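Local coordinates for protein putative mannose-1-phosphate guanylyl transferase (Thermus thermophilus, PDB 2CU2) that probably transfers a guanylyl group from GTP to mannose 1-phosphate, yielding GDP-mannose and pyrophosphate, at residues A87-V92 with E213-G218. Sequence-based numbering, arbitrary orientation.
Sequences AVLLGV and ERLLAG
L90 and L215 form the nearest CA pair across the two segments, 8.7 Å apart, where helix 83-98 packs against the C-terminal end of helix 206-216 in the nucleotidyltransferase domain, a GT-A-type fold. Residues 87-92 are helical throughout, whereas the second helix stops at L216. A Schellman motif closes it: G218, with positive phi (101°), is the C-prime residue, G218 N reaches L215 O at 3.1 Å, and A219 N turns back to R214 O. Contact between the segments is small and wholly apolar, burying 98 Å² in total. L215 carries it from one side. Its side chain sets out from CA toward residues 87-92, and with CG anti to its carbonyl carbon (chi1 -81°) the extended side chain delivers CD1 to a spot beside both L89 and L90. On the facing helix the two leucines reach that methyl by different routes. L89 swings CG anti to the backbone N (chi1 162°), bringing CG as well as CD2 to L215 CD1, while the CB of L90 starts out away from the other segment and its CD2 closes the distance. The same leucines have further neighbours: L89 also packs on H208, A211 and L212 of helix 206-216, L90 on L221 and Y225 of helix 221-226, and L215 on V224. One methyl, L215 CD1, thus bridges consecutive residues of helix 83-98, lying 4.1 Å from L89 CD2 and 4.1 Å from L90 CD2.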
# COMPACT_ATOMS: atom_id res chain seq x y z
N ALA A 87 5.42 -0.12 37.05
CA ALA A 87 6.64 -0.80 36.66
C ALA A 87 7.79 -0.37 37.58
O ALA A 87 8.60 -1.20 37.99
CB ALA A 87 6.98 -0.48 35.20
N VAL A 88 7.86 0.91 37.90
CA VAL A 88 8.92 1.41 38.78
C VAL A 88 8.81 0.77 40.17
O VAL A 88 9.82 0.44 40.80
CB VAL A 88 8.87 2.95 38.89
CG1 VAL A 88 9.81 3.42 39.99
CG2 VAL A 88 9.29 3.58 37.55
N LEU A 89 7.58 0.59 40.64
CA LEU A 89 7.34 -0.04 41.93
C LEU A 89 8.01 -1.42 41.96
O LEU A 89 8.74 -1.74 42.89
CB LEU A 89 5.84 -0.21 42.17
CG LEU A 89 5.43 -1.22 43.25
CD1 LEU A 89 5.89 -0.74 44.61
CD2 LEU A 89 3.91 -1.40 43.23
N LEU A 90 7.76 -2.21 40.92
CA LEU A 90 8.33 -3.55 40.84
C LEU A 90 9.86 -3.51 40.79
O LEU A 90 10.56 -4.32 41.37
CB LEU A 90 7.79 -4.23 39.59
CG LEU A 90 6.26 -4.30 39.58
CD1 LEU A 90 5.73 -5.19 38.45
CD2 LEU A 90 5.69 -4.87 40.87
N GLY A 91 10.37 -2.54 40.00
CA GLY A 91 11.82 -2.41 39.87
C GLY A 91 12.48 -2.10 41.21
O GLY A 91 13.55 -2.59 41.54
N VAL A 92 11.81 -1.22 41.99
CA VAL A 92 12.36 -0.85 43.28
C VAL A 92 12.37 -2.03 44.25
O VAL A 92 13.30 -2.25 45.02
CB VAL A 92 11.51 0.29 43.86
CG1 VAL A 92 11.94 0.59 45.29
CG2 VAL A 92 11.69 1.54 43.01
N GLU A 213 5.72 -1.91 50.49
CA GLU A 213 5.95 -2.58 51.77
C GLU A 213 5.39 -4.01 51.77
O GLU A 213 6.01 -4.95 52.24
CB GLU A 213 5.30 -1.77 52.91
CG GLU A 213 6.06 -0.50 53.29
CD GLU A 213 7.33 -0.83 54.05
OE1 GLU A 213 7.27 -1.59 55.00
OE2 GLU A 213 8.36 -0.25 53.73
N ARG A 214 4.16 -4.14 51.25
CA ARG A 214 3.51 -5.45 51.29
C ARG A 214 4.19 -6.46 50.36
O ARG A 214 4.25 -7.65 50.63
CB ARG A 214 2.05 -5.27 50.89
CG ARG A 214 1.25 -4.50 51.94
CD ARG A 214 -0.25 -4.79 51.85
NE ARG A 214 -0.84 -4.14 50.68
CZ ARG A 214 -1.37 -4.94 49.73
NH1 ARG A 214 -1.36 -6.25 49.89
NH2 ARG A 214 -1.91 -4.40 48.64
N LEU A 215 4.69 -5.95 49.22
CA LEU A 215 5.37 -6.84 48.28
C LEU A 215 6.61 -7.47 48.92
O LEU A 215 6.85 -8.67 48.85
CB LEU A 215 5.76 -6.03 47.05
CG LEU A 215 4.59 -5.86 46.07
CD1 LEU A 215 4.95 -4.96 44.89
CD2 LEU A 215 4.13 -7.19 45.48
N LEU A 216 7.43 -6.60 49.53
CA LEU A 216 8.62 -7.09 50.22
C LEU A 216 8.25 -8.04 51.36
O LEU A 216 9.03 -8.89 51.79
CB LEU A 216 9.37 -5.87 50.78
CG LEU A 216 10.01 -5.02 49.68
CD1 LEU A 216 10.48 -3.66 50.21
CD2 LEU A 216 11.24 -5.68 49.06
N ALA A 217 7.03 -7.84 51.89
CA ALA A 217 6.60 -8.62 53.05
C ALA A 217 5.81 -9.87 52.64
O ALA A 217 5.12 -10.48 53.45
CB ALA A 217 5.73 -7.71 53.93
N GLY A 218 5.87 -10.21 51.34
CA GLY A 218 5.33 -11.50 50.91
C GLY A 218 3.94 -11.42 50.25
O GLY A 218 3.31 -12.43 49.96